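Local coordinates for protein trichomaglin (Trichosanthes lepiniana, PDB 1SGL) that probably hydrolyses phosphodiester bonds in RNA, acting as an S-like ribonuclease of the RNase T2 family, at residues 170-176 with 199-205; 37-41 with 132-137; 86-90 with 100-104; 26-31 with 80-84; 4-9 with 46-50. All coordinates share one frame. Residue numbers count along the deposited sequence, not the author numbering.

Contact 1 of 5, residues 170-176 with 199-205. With SO4 (sulfate ion), chain E.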
# COMPACT_ATOMS: atom_id res chain seq x y z
N CYS A 170 12.05 5.84 0.98
CA CYS A 170 13.10 4.90 1.37
C CYS A 170 13.49 5.09 2.83
O CYS A 170 13.22 6.13 3.41
CB CYS A 170 14.36 5.13 0.52
SG CYS A 170 14.24 4.62 -1.22
N ASP A 171 14.10 4.07 3.43
CA ASP A 171 14.57 4.25 4.80
C ASP A 171 15.93 4.94 4.65
O ASP A 171 16.32 5.31 3.54
CB ASP A 171 14.68 2.91 5.56
CG ASP A 171 15.58 1.90 4.86
OD1 ASP A 171 16.45 2.29 4.05
OD2 ASP A 171 15.42 0.70 5.16
N GLU A 172 16.65 5.13 5.75
CA GLU A 172 17.93 5.83 5.68
C GLU A 172 19.12 5.04 5.13
O GLU A 172 20.19 5.61 4.88
CB GLU A 172 18.25 6.43 7.05
CG GLU A 172 17.25 7.53 7.43
CD GLU A 172 17.59 8.24 8.72
OE1 GLU A 172 18.77 8.23 9.12
OE2 GLU A 172 16.67 8.82 9.34
N GLU A 173 18.94 3.74 4.94
CA GLU A 173 20.00 2.90 4.38
C GLU A 173 19.80 2.73 2.87
O GLU A 173 20.52 1.97 2.22
CB GLU A 173 20.02 1.53 5.04
CG GLU A 173 20.47 1.54 6.49
CD GLU A 173 19.31 1.59 7.46
OE1 GLU A 173 18.41 2.46 7.30
OE2 GLU A 173 19.30 0.77 8.40
N GLY A 174 18.82 3.44 2.33
CA GLY A 174 18.54 3.36 0.91
C GLY A 174 17.62 2.23 0.47
O GLY A 174 17.62 1.85 -0.71
N LEU A 175 16.84 1.66 1.39
CA LEU A 175 15.92 0.59 1.02
C LEU A 175 14.56 1.19 0.74
O LEU A 175 14.09 2.06 1.47
CB LEU A 175 15.79 -0.44 2.15
CG LEU A 175 16.84 -1.57 2.22
CD1 LEU A 175 18.23 -0.98 2.37
CD2 LEU A 175 16.52 -2.48 3.40
N VAL A 176 13.93 0.73 -0.34
CA VAL A 176 12.61 1.20 -0.72
C VAL A 176 11.60 0.65 0.29
O VAL A 176 11.55 -0.56 0.54
CB VAL A 176 12.21 0.70 -2.13
CG1 VAL A 176 10.74 1.02 -2.39
CG2 VAL A 176 13.09 1.35 -3.19
N PRO A 199 17.74 7.96 -2.20
CA PRO A 199 19.00 8.40 -2.79
C PRO A 199 18.98 7.97 -4.26
O PRO A 199 18.00 7.37 -4.70
CB PRO A 199 20.04 7.64 -1.97
CG PRO A 199 19.33 6.35 -1.68
CD PRO A 199 17.94 6.81 -1.30
N ARG A 200 20.05 8.27 -5.00
CA ARG A 200 20.11 7.93 -6.42
C ARG A 200 20.07 6.43 -6.69
O ARG A 200 19.53 5.99 -7.70
CB ARG A 200 21.38 8.51 -7.07
CG ARG A 200 21.38 8.39 -8.60
CD ARG A 200 22.68 8.89 -9.22
NE ARG A 200 23.19 10.04 -8.48
CZ ARG A 200 22.52 11.16 -8.28
NH1 ARG A 200 21.29 11.31 -8.78
NH2 ARG A 200 23.05 12.13 -7.54
N TYR A 201 20.65 5.63 -5.80
CA TYR A 201 20.62 4.19 -5.97
C TYR A 201 19.85 3.58 -4.81
O TYR A 201 20.05 3.96 -3.66
CB TYR A 201 22.04 3.63 -6.06
CG TYR A 201 22.80 4.18 -7.24
CD1 TYR A 201 23.52 5.37 -7.14
CD2 TYR A 201 22.75 3.54 -8.48
CE1 TYR A 201 24.17 5.91 -8.24
CE2 TYR A 201 23.40 4.08 -9.58
CZ TYR A 201 24.10 5.26 -9.46
OH TYR A 201 24.73 5.81 -10.55
N VAL A 202 18.96 2.64 -5.12
CA VAL A 202 18.15 2.02 -4.09
C VAL A 202 18.16 0.51 -4.18
O VAL A 202 18.60 -0.07 -5.18
CB VAL A 202 16.69 2.52 -4.15
CG1 VAL A 202 16.64 4.03 -3.95
CG2 VAL A 202 16.06 2.13 -5.49
N SER A 203 17.69 -0.13 -3.13
CA SER A 203 17.65 -1.58 -3.12
C SER A 203 16.25 -2.09 -2.85
O SER A 203 15.48 -1.48 -2.11
CB SER A 203 18.64 -2.12 -2.09
OG SER A 203 18.31 -1.69 -0.79
N LEU A 204 15.94 -3.21 -3.49
CA LEU A 204 14.66 -3.89 -3.36
C LEU A 204 15.01 -5.27 -2.84
O LEU A 204 15.07 -6.24 -3.59
CB LEU A 204 13.98 -4.00 -4.73
CG LEU A 204 13.48 -2.70 -5.37
CD1 LEU A 204 13.16 -2.91 -6.85
CD2 LEU A 204 12.24 -2.22 -4.63
N PRO A 205 15.26 -5.38 -1.53
CA PRO A 205 15.61 -6.67 -0.93
C PRO A 205 14.50 -7.71 -0.96
O PRO A 205 13.31 -7.37 -0.99
CB PRO A 205 16.01 -6.29 0.50
CG PRO A 205 15.11 -5.12 0.79
CD PRO A 205 15.18 -4.32 -0.50
S SO4 E . 16.14 2.57 9.57
O1 SO4 E . 15.41 2.80 10.83
O2 SO4 E . 17.59 2.71 9.80
O3 SO4 E . 15.71 3.56 8.56
O4 SO4 E . 15.85 1.20 9.09

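Contact 2 of 5, residues 37-41 with 132-137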
# COMPACT_ATOMS: atom_id res chain seq x y z
N PRO A 37 7.51 -14.82 -4.82
CA PRO A 37 8.39 -13.67 -5.04
C PRO A 37 8.02 -12.47 -4.18
O PRO A 37 6.87 -12.28 -3.80
CB PRO A 37 8.21 -13.39 -6.53
CG PRO A 37 6.79 -13.79 -6.78
CD PRO A 37 6.70 -15.10 -6.02
N THR A 38 9.03 -11.67 -3.86
CA THR A 38 8.86 -10.48 -3.05
C THR A 38 8.19 -9.44 -3.93
O THR A 38 8.60 -9.24 -5.07
CB THR A 38 10.22 -9.97 -2.55
OG1 THR A 38 10.81 -10.98 -1.71
CG2 THR A 38 10.07 -8.69 -1.76
N GLN A 39 7.18 -8.77 -3.40
CA GLN A 39 6.46 -7.77 -4.18
C GLN A 39 5.91 -6.63 -3.34
O GLN A 39 6.00 -6.64 -2.11
CB GLN A 39 5.28 -8.41 -4.90
CG GLN A 39 5.63 -9.55 -5.83
CD GLN A 39 4.43 -9.96 -6.66
OE1 GLN A 39 3.36 -10.23 -6.12
NE2 GLN A 39 4.61 -10.00 -7.97
N PHE A 40 5.34 -5.64 -4.04
CA PHE A 40 4.69 -4.52 -3.38
C PHE A 40 3.30 -5.03 -3.03
O PHE A 40 2.64 -5.64 -3.88
CB PHE A 40 4.53 -3.32 -4.32
CG PHE A 40 5.72 -2.41 -4.36
CD1 PHE A 40 6.56 -2.38 -5.46
CD2 PHE A 40 6.01 -1.58 -3.28
CE1 PHE A 40 7.68 -1.54 -5.49
CE2 PHE A 40 7.13 -0.74 -3.30
CZ PHE A 40 7.96 -0.71 -4.40
N THR A 41 2.86 -4.81 -1.80
CA THR A 41 1.52 -5.21 -1.38
C THR A 41 0.78 -3.96 -0.89
O THR A 41 1.40 -2.91 -0.65
CB THR A 41 1.55 -6.26 -0.23
OG1 THR A 41 2.25 -5.71 0.90
CG2 THR A 41 2.26 -7.54 -0.70
N VAL A 132 1.84 -2.11 -10.25
CA VAL A 132 3.23 -1.72 -10.27
C VAL A 132 4.17 -2.93 -10.31
O VAL A 132 5.23 -2.86 -10.93
CB VAL A 132 3.59 -0.83 -9.06
CG1 VAL A 132 2.69 0.40 -9.04
CG2 VAL A 132 3.44 -1.62 -7.76
N ASP A 133 3.78 -4.04 -9.68
CA ASP A 133 4.65 -5.22 -9.69
C ASP A 133 4.90 -5.69 -11.12
O ASP A 133 6.04 -6.00 -11.50
CB ASP A 133 4.04 -6.35 -8.85
CG ASP A 133 3.99 -6.01 -7.37
OD1 ASP A 133 5.04 -5.66 -6.79
OD2 ASP A 133 2.89 -6.09 -6.78
N LYS A 134 3.84 -5.73 -11.92
CA LYS A 134 3.93 -6.16 -13.31
C LYS A 134 4.80 -5.19 -14.13
O LYS A 134 5.58 -5.61 -14.98
CB LYS A 134 2.53 -6.25 -13.92
CG LYS A 134 2.49 -6.94 -15.27
CD LYS A 134 2.79 -8.43 -15.14
CE LYS A 134 2.45 -9.19 -16.44
NZ LYS A 134 2.44 -10.68 -16.24
N ALA A 135 4.66 -3.89 -13.86
CA ALA A 135 5.45 -2.89 -14.56
C ALA A 135 6.94 -3.11 -14.30
O ALA A 135 7.74 -3.16 -15.23
CB ALA A 135 5.05 -1.50 -14.12
N LEU A 136 7.31 -3.24 -13.03
CA LEU A 136 8.71 -3.43 -12.67
C LEU A 136 9.27 -4.72 -13.25
O LEU A 136 10.38 -4.72 -13.78
CB LEU A 136 8.89 -3.44 -11.15
CG LEU A 136 8.56 -2.15 -10.39
CD1 LEU A 136 9.01 -2.32 -8.94
CD2 LEU A 136 9.27 -0.96 -11.03
N GLU A 137 8.52 -5.81 -13.14
CA GLU A 137 8.97 -7.08 -13.67
C GLU A 137 9.23 -6.97 -15.18
O GLU A 137 10.21 -7.50 -15.69
CB GLU A 137 7.93 -8.17 -13.40
CG GLU A 137 8.28 -9.12 -12.26
CD GLU A 137 8.31 -8.45 -10.89
OE1 GLU A 137 9.22 -7.62 -10.63
OE2 GLU A 137 7.43 -8.77 -10.06

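Contact 3 of 5, residues 86-90 with 100-104. With SO4 (sulfate ion), chain B.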
# COMPACT_ATOMS: atom_id res chain seq x y z
N LEU A 86 -2.33 -6.56 16.83
CA LEU A 86 -3.47 -5.91 16.20
C LEU A 86 -3.11 -4.43 16.06
O LEU A 86 -2.25 -3.93 16.78
CB LEU A 86 -4.74 -6.07 17.05
CG LEU A 86 -5.35 -7.47 17.15
CD1 LEU A 86 -6.54 -7.44 18.09
CD2 LEU A 86 -5.77 -7.95 15.77
N GLU A 87 -3.77 -3.75 15.14
CA GLU A 87 -3.48 -2.34 14.89
C GLU A 87 -4.37 -1.42 15.72
O GLU A 87 -5.57 -1.66 15.89
CB GLU A 87 -3.66 -2.03 13.40
CG GLU A 87 -3.01 -3.04 12.46
CD GLU A 87 -1.78 -2.50 11.76
OE1 GLU A 87 -1.17 -3.24 10.96
OE2 GLU A 87 -1.42 -1.33 12.00
N GLN A 88 -3.76 -0.35 16.24
CA GLN A 88 -4.49 0.63 17.02
C GLN A 88 -5.46 1.32 16.06
O GLN A 88 -5.04 1.92 15.07
CB GLN A 88 -3.51 1.66 17.60
CG GLN A 88 -4.16 2.73 18.46
CD GLN A 88 -4.77 2.17 19.73
OE1 GLN A 88 -5.55 2.85 20.41
NE2 GLN A 88 -4.40 0.94 20.08
N SER A 89 -6.75 1.21 16.34
CA SER A 89 -7.75 1.81 15.46
C SER A 89 -8.57 2.90 16.16
O SER A 89 -8.12 3.48 17.15
CB SER A 89 -8.68 0.71 14.92
OG SER A 89 -9.52 1.20 13.89
N CYS A 90 -9.76 3.18 15.64
CA CYS A 90 -10.62 4.21 16.20
C CYS A 90 -11.21 3.80 17.55
O CYS A 90 -11.60 2.65 17.75
CB CYS A 90 -11.76 4.52 15.22
SG CYS A 90 -11.23 4.93 13.52
N GLN A 100 -8.65 -1.43 10.49
CA GLN A 100 -8.09 -0.13 10.84
C GLN A 100 -8.09 0.82 9.64
O GLN A 100 -8.47 1.99 9.78
CB GLN A 100 -6.66 -0.28 11.34
CG GLN A 100 -6.01 1.05 11.62
CD GLN A 100 -4.55 1.08 11.23
OE1 GLN A 100 -4.21 0.73 10.10
NE2 GLN A 100 -3.69 1.49 12.15
N GLN A 101 -7.67 0.33 8.48
CA GLN A 101 -7.64 1.17 7.28
C GLN A 101 -9.03 1.64 6.91
O GLN A 101 -9.22 2.81 6.56
CB GLN A 101 -7.02 0.42 6.10
CG GLN A 101 -5.52 0.25 6.23
CD GLN A 101 -4.80 1.58 6.30
OE1 GLN A 101 -4.91 2.40 5.39
NE2 GLN A 101 -4.07 1.81 7.38
N TYR A 102 -10.00 0.74 6.99
CA TYR A 102 -11.36 1.10 6.66
C TYR A 102 -11.96 2.15 7.61
O TYR A 102 -12.53 3.14 7.17
CB TYR A 102 -12.29 -0.11 6.66
CG TYR A 102 -13.72 0.32 6.48
CD1 TYR A 102 -14.15 0.85 5.27
CD2 TYR A 102 -14.63 0.28 7.55
CE1 TYR A 102 -15.44 1.35 5.11
CE2 TYR A 102 -15.93 0.78 7.40
CZ TYR A 102 -16.32 1.32 6.18
OH TYR A 102 -17.58 1.83 6.00
N GLU A 103 -11.83 1.91 8.91
CA GLU A 103 -12.38 2.83 9.90
C GLU A 103 -11.66 4.18 9.93
O GLU A 103 -12.28 5.24 9.96
CB GLU A 103 -12.33 2.20 11.29
CG GLU A 103 -13.15 0.92 11.46
CD GLU A 103 -13.20 0.46 12.92
OE1 GLU A 103 -12.15 0.51 13.60
OE2 GLU A 103 -14.28 0.03 13.38
N LYS A 104 -10.33 4.14 9.93
CA LYS A 104 -9.55 5.36 9.99
C LYS A 104 -9.58 6.21 8.71
O LYS A 104 -9.57 7.44 8.79
CB LYS A 104 -8.10 5.01 10.34
CG LYS A 104 -7.25 6.20 10.75
CD LYS A 104 -5.84 5.77 11.12
CE LYS A 104 -4.97 6.96 11.47
NZ LYS A 104 -3.56 6.55 11.71
S SO4 B . -1.90 4.67 8.43
O1 SO4 B . -1.27 5.54 9.44
O2 SO4 B . -3.35 4.63 8.67
O3 SO4 B . -1.34 3.31 8.55
O4 SO4 B . -1.63 5.19 7.08

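Contact 4 of 5, residues 26-31 with 80-84. With SO4 (sulfate ion), chain C.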
# COMPACT_ATOMS: atom_id res chain seq x y z
N CYS A 26 3.11 -15.23 12.34
CA CYS A 26 1.82 -15.19 13.00
C CYS A 26 0.76 -15.10 11.92
O CYS A 26 1.08 -14.88 10.75
CB CYS A 26 1.73 -13.97 13.91
SG CYS A 26 2.16 -12.43 13.04
N PRO A 27 -0.51 -15.25 12.29
CA PRO A 27 -1.60 -15.18 11.31
C PRO A 27 -1.63 -13.88 10.51
O PRO A 27 -1.36 -12.81 11.05
CB PRO A 27 -2.85 -15.35 12.18
CG PRO A 27 -2.35 -16.24 13.31
CD PRO A 27 -1.02 -15.62 13.63
N TYR A 28 -1.95 -13.99 9.23
CA TYR A 28 -2.07 -12.85 8.31
C TYR A 28 -0.75 -12.17 7.97
O TYR A 28 -0.75 -11.18 7.23
CB TYR A 28 -3.04 -11.80 8.88
CG TYR A 28 -4.40 -12.34 9.26
CD1 TYR A 28 -4.78 -12.46 10.60
CD2 TYR A 28 -5.31 -12.75 8.28
CE1 TYR A 28 -6.02 -12.98 10.95
CE2 TYR A 28 -6.55 -13.27 8.61
CZ TYR A 28 -6.90 -13.38 9.95
OH TYR A 28 -8.13 -13.91 10.29
N ASN A 29 0.36 -12.68 8.48
CA ASN A 29 1.66 -12.08 8.23
C ASN A 29 2.15 -12.31 6.81
O ASN A 29 2.16 -13.44 6.33
CB ASN A 29 2.70 -12.62 9.21
CG ASN A 29 3.93 -11.73 9.29
OD1 ASN A 29 3.97 -10.78 10.06
ND2 ASN A 29 4.93 -12.03 8.47
N GLY A 30 2.57 -11.23 6.15
CA GLY A 30 3.05 -11.33 4.78
C GLY A 30 4.48 -11.81 4.61
O GLY A 30 4.93 -11.99 3.49
N CYS A 31 5.20 -12.01 5.71
CA CYS A 31 6.58 -12.47 5.63
C CYS A 31 6.70 -14.00 5.68
O CYS A 31 7.79 -14.55 5.58
CB CYS A 31 7.41 -11.90 6.79
SG CYS A 31 7.32 -10.10 6.97
N PRO A 80 -1.62 -8.34 3.04
CA PRO A 80 -1.23 -8.93 4.32
C PRO A 80 -0.74 -7.87 5.30
O PRO A 80 -0.58 -6.71 4.94
CB PRO A 80 -0.11 -9.87 3.93
CG PRO A 80 0.60 -9.07 2.86
CD PRO A 80 -0.57 -8.55 2.03
N THR A 81 -0.53 -8.28 6.55
CA THR A 81 -0.03 -7.36 7.55
C THR A 81 1.44 -7.73 7.77
O THR A 81 1.85 -8.83 7.43
CB THR A 81 -0.81 -7.47 8.89
OG1 THR A 81 -0.32 -6.48 9.81
CG2 THR A 81 -0.63 -8.84 9.51
N TYR A 82 2.22 -6.82 8.32
CA TYR A 82 3.63 -7.09 8.55
C TYR A 82 3.99 -7.00 10.03
O TYR A 82 5.16 -6.93 10.39
CB TYR A 82 4.50 -6.15 7.70
CG TYR A 82 4.41 -6.45 6.22
CD1 TYR A 82 4.93 -7.64 5.70
CD2 TYR A 82 3.76 -5.58 5.34
CE1 TYR A 82 4.79 -7.96 4.35
CE2 TYR A 82 3.62 -5.90 3.99
CZ TYR A 82 4.13 -7.08 3.50
OH TYR A 82 3.98 -7.40 2.17
N ARG A 83 2.96 -7.03 10.87
CA ARG A 83 3.10 -6.98 12.32
C ARG A 83 2.36 -8.19 12.88
O ARG A 83 1.49 -8.74 12.21
CB ARG A 83 2.45 -5.72 12.90
CG ARG A 83 2.82 -4.44 12.20
CD ARG A 83 2.09 -3.25 12.79
NE ARG A 83 2.13 -2.10 11.90
CZ ARG A 83 1.56 -0.92 12.16
NH1 ARG A 83 0.92 -0.73 13.30
NH2 ARG A 83 1.63 0.06 11.26
N CYS A 84 2.69 -8.59 14.09
CA CYS A 84 2.02 -9.73 14.70
C CYS A 84 1.02 -9.29 15.74
O CYS A 84 0.38 -10.12 16.39
CB CYS A 84 3.03 -10.69 15.32
SG CYS A 84 3.79 -11.74 14.05
S SO4 C . 1.82 -3.23 8.56
O1 SO4 C . 2.40 -2.24 7.63
O2 SO4 C . 2.91 -3.92 9.27
O3 SO4 C . 1.01 -4.21 7.82
O4 SO4 C . 0.96 -2.53 9.53
O HOH W 1 -0.54 -10.56 12.12
O HOH W 2 4.19 -10.08 1.14

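Contact 5 of 5, residues 4-9 with 46-50. With SO4 (sulfate ion), chain D.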
# COMPACT_ATOMS: atom_id res chain seq x y z
N GLU A 4 -12.51 18.46 2.93
CA GLU A 4 -12.37 18.64 1.45
C GLU A 4 -11.04 18.08 0.94
O GLU A 4 -9.98 18.35 1.51
CB GLU A 4 -12.44 20.12 1.09
CG GLU A 4 -11.31 20.94 1.71
CD GLU A 4 -11.30 22.37 1.24
OE1 GLU A 4 -12.34 23.06 1.39
OE2 GLU A 4 -10.25 22.82 0.73
N PHE A 5 -11.11 17.30 -0.14
CA PHE A 5 -9.91 16.73 -0.75
C PHE A 5 -10.14 16.57 -2.24
O PHE A 5 -11.29 16.53 -2.69
CB PHE A 5 -9.58 15.37 -0.11
CG PHE A 5 -10.59 14.29 -0.38
CD1 PHE A 5 -10.40 13.38 -1.41
CD2 PHE A 5 -11.74 14.18 0.40
CE1 PHE A 5 -11.33 12.37 -1.66
CE2 PHE A 5 -12.67 13.18 0.16
CZ PHE A 5 -12.47 12.27 -0.87
N ASP A 6 -9.06 16.49 -3.01
CA ASP A 6 -9.17 16.33 -4.45
C ASP A 6 -8.71 14.95 -4.88
O ASP A 6 -9.24 14.39 -5.84
CB ASP A 6 -8.28 17.34 -5.21
CG ASP A 6 -8.76 18.78 -5.08
OD1 ASP A 6 -9.98 19.04 -5.17
OD2 ASP A 6 -7.90 19.66 -4.93
N TYR A 7 -7.74 14.40 -4.17
CA TYR A 7 -7.18 13.12 -4.56
C TYR A 7 -7.13 12.01 -3.52
O TYR A 7 -7.24 12.26 -2.32
CB TYR A 7 -5.77 13.34 -5.09
CG TYR A 7 -5.64 14.51 -6.05
CD1 TYR A 7 -5.21 15.76 -5.61
CD2 TYR A 7 -5.96 14.36 -7.40
CE1 TYR A 7 -5.10 16.84 -6.49
CE2 TYR A 7 -5.86 15.42 -8.29
CZ TYR A 7 -5.42 16.66 -7.82
OH TYR A 7 -5.34 17.71 -8.70
N PHE A 8 -6.96 10.79 -4.01
CA PHE A 8 -6.83 9.61 -3.19
C PHE A 8 -5.38 9.14 -3.31
O PHE A 8 -4.72 9.33 -4.35
CB PHE A 8 -7.73 8.48 -3.69
CG PHE A 8 -9.17 8.62 -3.31
CD1 PHE A 8 -10.13 8.92 -4.27
CD2 PHE A 8 -9.57 8.44 -1.99
CE1 PHE A 8 -11.49 9.03 -3.91
CE2 PHE A 8 -10.91 8.55 -1.62
CZ PHE A 8 -11.87 8.84 -2.59
N ILE A 9 -4.87 8.54 -2.25
CA ILE A 9 -3.53 8.00 -2.27
C ILE A 9 -3.62 6.51 -1.98
O ILE A 9 -4.28 6.10 -1.01
CB ILE A 9 -2.63 8.63 -1.19
CG1 ILE A 9 -2.53 10.14 -1.39
CG2 ILE A 9 -1.23 8.00 -1.25
CD1 ILE A 9 -1.72 10.84 -0.33
N ARG A 46 -6.49 6.08 0.96
CA ARG A 46 -6.97 7.16 1.81
C ARG A 46 -7.09 8.49 1.08
O ARG A 46 -6.44 8.71 0.06
CB ARG A 46 -6.02 7.33 3.00
CG ARG A 46 -4.67 7.93 2.65
CD ARG A 46 -3.80 8.08 3.89
NE ARG A 46 -2.68 9.00 3.68
CZ ARG A 46 -1.51 8.66 3.13
NH1 ARG A 46 -1.29 7.42 2.72
NH2 ARG A 46 -0.56 9.58 3.02
N PRO A 47 -7.95 9.39 1.59
CA PRO A 47 -8.15 10.71 0.98
C PRO A 47 -6.90 11.53 1.28
O PRO A 47 -6.35 11.43 2.38
CB PRO A 47 -9.36 11.26 1.73
CG PRO A 47 -10.09 10.02 2.22
CD PRO A 47 -8.94 9.14 2.66
N GLU A 48 -6.44 12.32 0.32
CA GLU A 48 -5.26 13.15 0.55
C GLU A 48 -5.66 14.51 1.11
O GLU A 48 -6.25 15.33 0.41
CB GLU A 48 -4.48 13.32 -0.76
CG GLU A 48 -3.30 14.28 -0.66
CD GLU A 48 -2.42 14.26 -1.90
OE1 GLU A 48 -2.96 14.30 -3.03
OE2 GLU A 48 -1.18 14.21 -1.75
N TYR A 49 -5.37 14.73 2.39
CA TYR A 49 -5.69 15.99 3.05
C TYR A 49 -4.40 16.79 3.19
O TYR A 49 -3.37 16.25 3.61
CB TYR A 49 -6.32 15.74 4.43
CG TYR A 49 -7.66 15.05 4.38
CD1 TYR A 49 -7.81 13.71 4.76
CD2 TYR A 49 -8.81 15.74 3.97
CE1 TYR A 49 -9.05 13.08 4.74
CE2 TYR A 49 -10.05 15.13 3.94
CZ TYR A 49 -10.17 13.80 4.33
OH TYR A 49 -11.41 13.20 4.31
N SER A 50 -4.45 18.08 2.86
CA SER A 50 -3.25 18.91 2.93
C SER A 50 -3.52 20.31 3.48
O SER A 50 -2.93 21.29 3.00
CB SER A 50 -2.62 19.03 1.54
OG SER A 50 -2.64 17.79 0.85
S SO4 D . 2.93 9.08 1.82
O1 SO4 D . 3.30 8.92 3.24
O2 SO4 D . 2.08 7.95 1.39
O3 SO4 D . 4.16 9.12 1.01
O4 SO4 D . 2.18 10.34 1.65
O HOH W 3 -6.52 16.01 -2.00
O HOH W 4 -2.78 5.48 1.91

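Contact 1 of 5, residues 170-176 with 199-205
Two backbone hydrogen bonds clasp Ser203 from both of its polar ends: Ser203 N to Gly174 O (3.1 Å, 152°) and Val176 N to Ser203 O (3.2 Å, 177°). They form a single bridge, with 5.0 Å from Leu175 CA to Ser203 CA, and a CA-H...O contact from Val202 CA to Gly174 O (3.4 Å) adds to it. Asp171 to Gly174 is a type I turn linking antiparallel strands 167-170 and 176-184, so the tip of a beta hairpin meets strand 201-203. Asp171 OD1 shapes the tip as an Asx turn, accepting from Glu173 N (3.0 Å) and also from Leu175 N (2.8 Å). Gly174, at phi 86° and psi 19°, has no room for a CB, which would jam against the preceding carbonyl. Cys170, disulfide-bonded to Cys198, brings SG to 3.7 Å from Val202 CG1. Val176 meets Val202 (CG2 to CG2, 3.8 Å) and Leu204 (CB to CD2, 3.8 Å), and Leu175 CD2 reaches Pro205 CG at 4.0 Å.

Contact 2 of 5, residues 37-41 with 132-137
Thr38 turns its CA-to-CB bond away from the helix, and its OG1 is hydrogen-bonded to the backbone of Ile207. By CA positions the backbones are nearest at Gln39, 6.3 Å from Gln39 CA to Asp133 CA; Gln39 CB lies 3.3 Å from Asp133 OD1, while Gln39 NE2 stays 3.7 Å from Glu137 OE2, near but too far to count as a bond. Phe40 carries most of the contact. Its backbone N donates to Asp133 OD1 (2.8 Å, 168°), so a carboxylate from the first turn of helix 132-139 is tied to the start of strand 40-47. This joins helix to sheet in the alpha+beta fold of the T2 ribonucleases, where helices pack on a central antiparallel sheet. The other carboxylate oxygen, Asp133 OD2, sits 2.9 Å from Phe40 O, a pair of acceptors rather than a bond. The Phe40 ring wedges against the helix, with CD1 3.9 Å from Val132 CG2 and CE1 3.8 Å from Leu136 CD1, the latter at the ring edge. Beyond it the ring meets Trp14 edge-to-face and touches Val176 and Leu179. Thr41 points away from the helix, its hydroxyl engaged with Tyr82 OH.

Contact 3 of 5, residues 86-90 with 100-104
The shortest polar link runs from Ser89 OG to Glu103 OE1, a 2.7 Å hydrogen bond in which the hydroxyl donates to the carboxylate. One helical turn earlier, Gln100 NE2 donates to Gln88 O (3.2 Å, 166°), so one side chain holds the backbone of the 86-90 segment while another receives its side chain. The same amide is oriented from behind, since Gln101 NE2 donates to Gln100 OE1 at 2.9 Å. Glu87 OE2 approaches Gln100 NE2 only to 3.6 Å; its salt bridge is with Arg83. Gln101 NE2 also donates to sulfate B through O2 (3.2 Å), and Lys104 NZ makes a weak 3.4 Å bond to O1. His43 and His105 also hydrogen-bond to this sulfate. T2 ribonucleases have two conserved histidine-bearing active-site segments, so the ion, probably from the crystallisation liquor, is consistent with a substrate phosphate position.

Packing is closest where the backbones converge, Ser89 and Gln100 having CA atoms 5.0 Å apart. Cys90 SG rests on the helix backbone, 3.7 Å from Glu103 C and 3.8 Å from Lys104 N, and is disulfide-bonded to Cys57. The 86-90 segment includes strand 87-88, paired antiparallel with strand 94-95, so this small hairpin lies against helix 97-106, while Gln101 and Tyr102 reach helix 116-129.

Contact 4 of 5, residues 26-31 with 80-84
Neither segment here has regular secondary structure, yet a disulfide and a backbone bridge join them together. Cys26 SG and Cys84 SG are bonded at 2.0 Å with chi3 at -91°. Farther along, Thr81 N donates to Tyr28 O (3.0 Å, 170°) and Gly30 N to Thr81 O (2.8 Å, 159°), making a single bridge between Asn29 and Thr81. The Cys26-Asn29 type II turn, closed by Asn29 N to Cys26 O (3.2 Å), puts Tyr28 at a positive phi of 69°. This disulfide-rich loop system joins the connection after helix 15-18 to the one after helix 72-78, and Cys31 is itself bonded to Cys19. Gly30 fits tightly, since a CB would stand 2.8 Å from both Tyr82 CE1 and Pro80 CG. Cys31 SG meets the edge of the Tyr82 ring, 5.0 Å from its centroid. Water 1 spans Pro27 O (2.6 Å) and Arg83 O (2.7 Å). On the 80-84 side, Tyr82 N donates to sulfate C O3 at 2.9 Å.

Contact 5 of 5, residues 4-9 with 46-50
Pro47 packs against two aromatic rings, Phe5 and Phe8. Pro47 CB sits 3.8 Å from the Phe5 ring centroid, 6° off the normal, a CH-pi contact over the face, while Pro47 CG lies 4.2 Å from Phe8 CE2. Tyr49 CE2 comes within 4.0 Å of Phe5 CD2. Phe8 and Pro47 form an antiparallel non-hydrogen-bonded pair on one face of the sheet; Ile9 and Arg46, the next, hydrogen-bonded pair, occupy the other. There Ile9 CD1 lies over the guanidinium face, 3.8 Å from Arg46 NH2, and 3.7 Å from Glu48 OE2. Ile9 N to Arg46 O (2.8 Å), Arg46 N to Ile9 O (3.0 Å) and Glu48 N to Tyr7 O (2.8 Å) join strands 7-14 and 40-47 of the central sheet. Where they splay, water 3 bridges Asp6 N and Glu48 O. The faces thus differ chemically: rings and proline on one, a cation on the other, where Arg46 NH2 bonds sulfate D O4 (3.2 Å).

Contact 2 is the buried member of the set, setting a helix on the central sheet with one carboxylate bond amid apolar packing, whereas contact 4 lies at the surface and relies on a disulfide, backbone bonds and water. Contacts 1, 3 and 5 are partly buried. Contacts 2 and 5 both use strand 40-47, contact 5 pairing it with its sheet neighbour 7-14, but their centres are 25 Å apart, on opposite sides of the chain's centre. Contact 1 touches contact 2 through Val176 CG1 and Phe40 CZ (3.8 Å), and contact 2 meets contact 4 through Thr41 OG1 and Tyr82 OH (2.7 Å), a probable hydrogen bond. Contact 3 rests mainly on side-chain polar bonds, contact 5 on strand pairing.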